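Local coordinates for protein Mn transporter subunit (Synechocystis sp. PCC 6803, PDB 3UJP) that binds manganese and probably delivers it to an ABC-type manganese transporter as its periplasmic solute-binding subunit, at residues 37-41 against 271-275; 109-114 against 141-146. All blocks are in the same frame, centred on the assembly; numbering follows the deposited sequence.

Interaction 1 (37-41 against 271-275); sequences TFTVL and VDSLS. With MN (manganese (II) ion), chain D.
A metal site built between two lobes can be accompanied by direct contact between the lobes, and residues 37-41 against 271-275 give a compact example. Residues 37-41 turn from loop into the first turn of helix 39-49, with extended Phe38 at the N-cap position; residues 271-275 are irregular, and the register sets Val40 opposite Ser273, CA to CA 5.5 Å. About 257 Å² is buried in all. One hydrogen bond spans the gap: Leu274 N donates to Thr39 OG1 at 3.3 Å and a 160° angle, the p rotamer of Thr39 directing its hydroxyl across. Ser273 OG meanwhile bonds its neighbour's carbonyl, Leu274 O, at 3.0 Å. Apolar packing joins Val40 CG2 (t rotamer) to Leu274 CD2 at 3.7 Å, and Val40 CG2 also rests 3.6 Å from Val271 O. The Phe38 ring, p rotamer, lies obliquely to the opposing carbonyls, CD1 3.2 Å from Asp272 O, and meets the ring of Trp133. With its backbone thus packed, Asp272 points away in the m rotamer and OD2 binds manganese at 1.9 Å. His66, His131 and Glu197 complete the residues of this site, in the interlobe cleft characteristic of periplasmic metal-binding proteins of the zinc-uptake (ZnuA-like) family.

Interaction 2 (109-114 against 141-146); sequences VLTEGI and VYVENI
Consecutive beta turns can fit a loop closely to a helix, as here, where the chain leaving strand 107-109 of the parallel sheet packs on helix 136-153. A type I turn spans Val109 to Glu112 and a type II turn Thr111 to Ile114; Gly113, at phi 112°, adopts backbone angles that call for glycine. In register, Leu110 faces Tyr142 (CA to CA 4.9 Å) and Ile114 faces Val141 (7.1 Å), and 411 Å² is buried. Leu110, chi1 m and chi2 t, sets CB 3.7 Å from Tyr142 CD1 and CD2 3.6 Å from Ile146 CG1, Ile146 being m, t. Ile114 takes the same m, t rotamer and brings CD1 to 3.5 Å from Tyr142 CE2. The Tyr142 side chain (chi1 -88°, chi2 -88°) presents one ring face to Leu110 O, which also receives a CA-H...O contact from Tyr142 CA at 3.4 Å. Its hydroxyl bonds Asn87, and Thr111 OG1 gives Tyr142 OH a weak hydrogen bond at 3.1 Å. Asn145, m with chi2 -35°, bridges the two turns through its amide: ND2 donates weakly to Leu110 O at 3.3 Å and, at a 149° N-H...O angle, to Glu112 O at 3.1 Å.

Together the contacts illustrate how a site in a cleft between lobes is linked to the packing of the N-terminal lobe through helix 39-49, which belongs to interaction 1 and touches interaction 2. The centres of interactions 1 and 2 lie about 16 Å apart, yet they touch: Leu41, on that helix, places CD1 3.5 Å from Leu110 CD1 and CD2 4.2 Å from Tyr142 CD1. The same helix also meets interaction 2 through Met44 and Val45. Interaction 1 supplies Asp272 directly to the manganese, whereas the side chain of Tyr142 in interaction 2 remains about 11 Å from the ion. Trp133 bridges this interval, touching Tyr142 on one hand and Phe38 and Asp272 on the other.

Interaction 1 (37-41 against 271-275)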
ATOM      1  N   THR A  37      -7.324  13.397  -8.951  1.00 61.78           N
ATOM      2  CA  THR A  37      -8.350  14.282  -8.456  1.00 59.94           C
ATOM      3  C   THR A  37      -9.460  13.558  -7.716  1.00 67.21           C
ATOM      4  O   THR A  37      -9.707  13.834  -6.531  1.00 69.10           O
ATOM      5  CB  THR A  37      -8.901  15.124  -9.586  1.00 62.49           C
ATOM      6  OG1 THR A  37      -9.213  14.284 -10.705  1.00 66.50           O
ATOM      7  CG2 THR A  37      -7.835  16.096 -10.003  1.00 67.15           C
ATOM      8  N   PHE A  38     -10.127  12.632  -8.397  1.00 64.93           N
ATOM      9  CA  PHE A  38     -11.187  11.861  -7.754  1.00 64.61           C
ATOM     10  C   PHE A  38     -11.033  10.351  -7.839  1.00 65.29           C
ATOM     11  O   PHE A  38     -10.267   9.831  -8.651  1.00 70.16           O
ATOM     12  CB  PHE A  38     -12.570  12.283  -8.246  1.00 65.41           C
ATOM     13  CG  PHE A  38     -12.819  12.025  -9.697  1.00 61.88           C
ATOM     14  CD1 PHE A  38     -13.800  11.135 -10.091  1.00 62.60           C
ATOM     15  CD2 PHE A  38     -12.106  12.695 -10.659  1.00 62.58           C
ATOM     16  CE1 PHE A  38     -14.043  10.914 -11.402  1.00 61.76           C
ATOM     17  CE2 PHE A  38     -12.344  12.472 -11.975  1.00 62.06           C
ATOM     18  CZ  PHE A  38     -13.318  11.587 -12.350  1.00 61.87           C
ATOM     19  N   THR A  39     -11.784   9.675  -6.980  1.00 64.05           N
ATOM     20  CA  THR A  39     -11.770   8.226  -6.834  1.00 62.01           C
ATOM     21  C   THR A  39     -11.994   7.396  -8.097  1.00 66.90           C
ATOM     22  O   THR A  39     -11.523   6.264  -8.170  1.00 73.04           O
ATOM     23  CB  THR A  39     -12.879   7.803  -5.919  1.00 60.56           C
ATOM     24  OG1 THR A  39     -14.125   8.082  -6.574  1.00 70.88           O
ATOM     25  CG2 THR A  39     -12.799   8.560  -4.609  1.00 65.61           C
ATOM     26  N   VAL A  40     -12.761   7.893  -9.064  1.00 62.39           N
ATOM     27  CA  VAL A  40     -12.939   7.089 -10.265  1.00 54.45           C
ATOM     28  C   VAL A  40     -11.609   7.038 -10.979  1.00 65.34           C
ATOM     29  O   VAL A  40     -11.099   5.965 -11.264  1.00 63.11           O
ATOM     30  CB  VAL A  40     -13.979   7.629 -11.203  1.00 48.83           C
ATOM     31  CG1 VAL A  40     -14.088   6.712 -12.383  1.00 52.06           C
ATOM     32  CG2 VAL A  40     -15.317   7.739 -10.494  1.00 65.67           C
ATOM     33  N   LEU A  41     -11.027   8.199 -11.253  1.00 66.42           N
ATOM     34  CA  LEU A  41      -9.696   8.204 -11.830  1.00 61.04           C
ATOM     35  C   LEU A  41      -8.732   7.368 -10.989  1.00 67.83           C
ATOM     36  O   LEU A  41      -7.808   6.754 -11.522  1.00 67.63           O
ATOM     37  CB  LEU A  41      -9.163   9.618 -11.976  1.00 60.27           C
ATOM     38  CG  LEU A  41      -9.695  10.421 -13.145  1.00 61.80           C
ATOM     39  CD1 LEU A  41      -8.734  11.545 -13.479  1.00 63.62           C
ATOM     40  CD2 LEU A  41      -9.894   9.505 -14.331  1.00 59.84           C
ATOM     41  N   VAL A 271     -21.376   8.469 -11.020  1.00 65.96           N
ATOM     42  CA  VAL A 271     -20.507   9.043 -12.056  1.00 60.15           C
ATOM     43  C   VAL A 271     -19.212   9.649 -11.568  1.00 62.41           C
ATOM     44  O   VAL A 271     -18.134   9.344 -12.082  1.00 61.12           O
ATOM     45  CB  VAL A 271     -21.154  10.162 -12.860  1.00 58.50           C
ATOM     46  CG1 VAL A 271     -21.165   9.781 -14.304  1.00 63.61           C
ATOM     47  CG2 VAL A 271     -22.532  10.506 -12.339  1.00 65.75           C
ATOM     48  N   ASP A 272     -19.342  10.561 -10.612  1.00 60.50           N
ATOM     49  CA  ASP A 272     -18.226  11.385 -10.182  1.00 53.45           C
ATOM     50  C   ASP A 272     -17.497  10.763  -9.004  1.00 62.40           C
ATOM     51  O   ASP A 272     -16.536  11.336  -8.497  1.00 65.72           O
ATOM     52  CB  ASP A 272     -18.720  12.791  -9.852  1.00 62.51           C
ATOM     53  CG  ASP A 272     -19.203  13.571 -11.102  1.00 63.14           C
ATOM     54  OD1 ASP A 272     -18.906  13.173 -12.231  1.00 61.64           O
ATOM     55  OD2 ASP A 272     -19.865  14.607 -10.948  1.00 57.17           O
ATOM     56  N   SER A 273     -17.953   9.592  -8.574  1.00 68.03           N
ATOM     57  CA  SER A 273     -17.337   8.896  -7.451  1.00 67.22           C
ATOM     58  C   SER A 273     -17.899   7.485  -7.301  1.00 65.58           C
ATOM     59  O   SER A 273     -19.068   7.235  -7.600  1.00 71.94           O
ATOM     60  CB  SER A 273     -17.542   9.683  -6.155  1.00 62.99           C
ATOM     61  OG  SER A 273     -17.651   8.813  -5.042  1.00 66.13           O
ATOM     62  N   LEU A 274     -17.060   6.595  -6.786  1.00 60.99           N
ATOM     63  CA  LEU A 274     -17.384   5.201  -6.573  1.00 65.29           C
ATOM     64  C   LEU A 274     -17.996   5.007  -5.230  1.00 73.39           C
ATOM     65  O   LEU A 274     -18.440   5.958  -4.631  1.00 76.38           O
ATOM     66  CB  LEU A 274     -16.135   4.349  -6.618  1.00 60.23           C
ATOM     67  CG  LEU A 274     -15.041   4.625  -7.628  1.00 67.93           C
ATOM     68  CD1 LEU A 274     -13.910   3.733  -7.366  1.00 60.07           C
ATOM     69  CD2 LEU A 274     -15.521   4.378  -8.998  1.00 64.39           C
ATOM     70  N   SER A 275     -18.006   3.767  -4.754  1.00 72.80           N
ATOM     71  CA  SER A 275     -18.583   3.445  -3.454  1.00 76.78           C
ATOM     72  C   SER A 275     -17.544   2.818  -2.529  1.00 83.74           C
ATOM     73  O   SER A 275     -16.379   2.675  -2.895  1.00 86.74           O
ATOM     74  CB  SER A 275     -19.779   2.504  -3.618  1.00 83.36           C
ATOM     75  OG  SER A 275     -20.734   2.709  -2.591  1.00 96.18           O
TER
HETATM   76 MN    MN D   1     -20.389  15.606 -12.516  1.00 56.71          MN

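Interaction 2 (109-114 against 141-146)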
ATOM      1  N   VAL A 109      -3.442  15.486 -18.548  1.00 67.25           N
ATOM      2  CA  VAL A 109      -4.888  15.309 -18.565  1.00 64.33           C
ATOM      3  C   VAL A 109      -5.263  14.004 -19.293  1.00 67.25           C
ATOM      4  O   VAL A 109      -5.031  13.844 -20.489  1.00 73.44           O
ATOM      5  CB  VAL A 109      -5.700  16.617 -19.029  1.00 64.59           C
ATOM      6  CG1 VAL A 109      -4.787  17.792 -19.269  1.00 65.71           C
ATOM      7  CG2 VAL A 109      -6.603  16.366 -20.241  1.00 62.29           C
ATOM      8  N   LEU A 110      -5.805  13.059 -18.537  1.00 66.53           N
ATOM      9  CA  LEU A 110      -6.185  11.763 -19.062  1.00 59.42           C
ATOM     10  C   LEU A 110      -7.239  11.906 -20.143  1.00 62.11           C
ATOM     11  O   LEU A 110      -7.662  10.925 -20.762  1.00 72.30           O
ATOM     12  CB  LEU A 110      -6.733  10.898 -17.945  1.00 58.64           C
ATOM     13  CG  LEU A 110      -5.881  10.896 -16.695  1.00 62.01           C
ATOM     14  CD1 LEU A 110      -6.511   9.991 -15.644  1.00 62.32           C
ATOM     15  CD2 LEU A 110      -4.470  10.458 -17.057  1.00 65.22           C
ATOM     16  N   THR A 111      -7.660  13.127 -20.397  1.00 60.65           N
ATOM     17  CA  THR A 111      -8.803  13.309 -21.257  1.00 68.08           C
ATOM     18  C   THR A 111      -8.409  13.631 -22.704  1.00 69.81           C
ATOM     19  O   THR A 111      -9.245  13.580 -23.601  1.00 67.27           O
ATOM     20  CB  THR A 111      -9.759  14.331 -20.639  1.00 65.49           C
ATOM     21  OG1 THR A 111     -11.042  13.720 -20.470  1.00 71.26           O
ATOM     22  CG2 THR A 111      -9.863  15.592 -21.473  1.00 71.41           C
ATOM     23  N   GLU A 112      -7.123  13.910 -22.918  1.00 73.89           N
ATOM     24  CA  GLU A 112      -6.586  14.320 -24.225  1.00 71.99           C
ATOM     25  C   GLU A 112      -6.869  13.385 -25.417  1.00 70.74           C
ATOM     26  O   GLU A 112      -6.428  12.233 -25.442  1.00 77.21           O
ATOM     27  CB  GLU A 112      -5.078  14.558 -24.105  1.00 71.84           C
ATOM     28  CG  GLU A 112      -4.397  14.770 -25.425  1.00 77.67           C
ATOM     29  CD  GLU A 112      -2.903  14.983 -25.264  1.00 96.67           C
ATOM     30  OE1 GLU A 112      -2.446  15.081 -24.098  1.00 99.13           O
ATOM     31  OE2 GLU A 112      -2.189  15.059 -26.296  1.00110.40           O
ATOM     32  N   GLY A 113      -7.592  13.895 -26.414  1.00 70.91           N
ATOM     33  CA  GLY A 113      -7.802  13.179 -27.663  1.00 63.09           C
ATOM     34  C   GLY A 113      -9.246  12.784 -27.769  1.00 73.41           C
ATOM     35  O   GLY A 113      -9.716  12.280 -28.806  1.00 79.42           O
ATOM     36  N   ILE A 114      -9.960  12.997 -26.667  1.00 74.44           N
ATOM     37  CA  ILE A 114     -11.384  12.705 -26.628  1.00 77.10           C
ATOM     38  C   ILE A 114     -12.118  13.946 -27.105  1.00 74.95           C
ATOM     39  O   ILE A 114     -11.809  15.066 -26.671  1.00 61.79           O
ATOM     40  CB  ILE A 114     -11.856  12.319 -25.217  1.00 72.53           C
ATOM     41  CG1 ILE A 114     -10.861  11.367 -24.574  1.00 64.99           C
ATOM     42  CG2 ILE A 114     -13.270  11.695 -25.249  1.00 70.75           C
ATOM     43  CD1 ILE A 114     -11.299  10.925 -23.197  1.00 70.74           C
ATOM     44  N   VAL A 141      -9.134   5.706 -24.202  1.00 66.25           N
ATOM     45  CA  VAL A 141      -8.162   6.766 -24.359  1.00 68.26           C
ATOM     46  C   VAL A 141      -7.696   7.295 -22.985  1.00 70.85           C
ATOM     47  O   VAL A 141      -6.555   7.743 -22.815  1.00 76.70           O
ATOM     48  CB  VAL A 141      -8.710   7.869 -25.242  1.00 59.98           C
ATOM     49  CG1 VAL A 141      -9.169   7.285 -26.548  1.00 63.56           C
ATOM     50  CG2 VAL A 141      -9.861   8.503 -24.582  1.00 71.93           C
ATOM     51  N   TYR A 142      -8.573   7.238 -21.995  1.00 69.64           N
ATOM     52  CA  TYR A 142      -8.166   7.558 -20.634  1.00 63.87           C
ATOM     53  C   TYR A 142      -6.999   6.663 -20.264  1.00 70.09           C
ATOM     54  O   TYR A 142      -5.935   7.138 -19.879  1.00 68.23           O
ATOM     55  CB  TYR A 142      -9.319   7.291 -19.682  1.00 65.91           C
ATOM     56  CG  TYR A 142     -10.260   8.452 -19.501  1.00 63.53           C
ATOM     57  CD1 TYR A 142     -10.017   9.407 -18.525  1.00 63.48           C
ATOM     58  CD2 TYR A 142     -11.391   8.596 -20.293  1.00 69.76           C
ATOM     59  CE1 TYR A 142     -10.867  10.476 -18.334  1.00 66.89           C
ATOM     60  CE2 TYR A 142     -12.263   9.678 -20.107  1.00 69.28           C
ATOM     61  CZ  TYR A 142     -11.991  10.613 -19.118  1.00 67.84           C
ATOM     62  OH  TYR A 142     -12.821  11.701 -18.901  1.00 67.68           O
ATOM     63  N   VAL A 143      -7.200   5.356 -20.428  1.00 74.40           N
ATOM     64  CA  VAL A 143      -6.248   4.344 -19.959  1.00 74.09           C
ATOM     65  C   VAL A 143      -4.953   4.393 -20.736  1.00 73.53           C
ATOM     66  O   VAL A 143      -3.906   4.025 -20.231  1.00 77.19           O
ATOM     67  CB  VAL A 143      -6.805   2.897 -20.039  1.00 67.67           C
ATOM     68  CG1 VAL A 143      -8.195   2.806 -19.438  1.00 62.20           C
ATOM     69  CG2 VAL A 143      -6.820   2.409 -21.482  1.00 73.22           C
ATOM     70  N   GLU A 144      -5.014   4.834 -21.977  1.00 72.73           N
ATOM     71  CA  GLU A 144      -3.796   4.860 -22.742  1.00 73.25           C
ATOM     72  C   GLU A 144      -2.932   5.993 -22.258  1.00 74.84           C
ATOM     73  O   GLU A 144      -1.723   5.822 -22.088  1.00 79.73           O
ATOM     74  CB  GLU A 144      -4.078   5.061 -24.208  1.00 78.28           C
ATOM     75  CG  GLU A 144      -2.832   5.460 -24.960  1.00 76.99           C
ATOM     76  CD  GLU A 144      -1.912   4.292 -25.194  1.00 85.96           C
ATOM     77  OE1 GLU A 144      -2.225   3.185 -24.689  1.00 85.39           O
ATOM     78  OE2 GLU A 144      -0.887   4.476 -25.886  1.00 85.65           O
ATOM     79  N   ASN A 145      -3.549   7.156 -22.036  1.00 71.17           N
ATOM     80  CA  ASN A 145      -2.791   8.343 -21.595  1.00 70.96           C
ATOM     81  C   ASN A 145      -2.180   8.173 -20.214  1.00 66.97           C
ATOM     82  O   ASN A 145      -1.163   8.779 -19.895  1.00 69.29           O
ATOM     83  CB  ASN A 145      -3.648   9.612 -21.637  1.00 75.23           C
ATOM     84  CG  ASN A 145      -4.147   9.940 -23.036  1.00 77.01           C
ATOM     85  OD1 ASN A 145      -3.452   9.715 -24.031  1.00 82.03           O
ATOM     86  ND2 ASN A 145      -5.359  10.469 -23.116  1.00 71.75           N
ATOM     87  N   ILE A 146      -2.832   7.353 -19.397  1.00 71.72           N
ATOM     88  CA  ILE A 146      -2.297   6.936 -18.113  1.00 63.59           C
ATOM     89  C   ILE A 146      -1.069   6.087 -18.349  1.00 73.29           C
ATOM     90  O   ILE A 146      -0.129   6.102 -17.548  1.00 74.81           O
ATOM     91  CB  ILE A 146      -3.288   6.060 -17.368  1.00 60.73           C
ATOM     92  CG1 ILE A 146      -4.562   6.845 -17.022  1.00 68.61           C
ATOM     93  CG2 ILE A 146      -2.641   5.515 -16.142  1.00 62.54           C
ATOM     94  CD1 ILE A 146      -5.725   5.982 -16.547  1.00 65.71           C
TER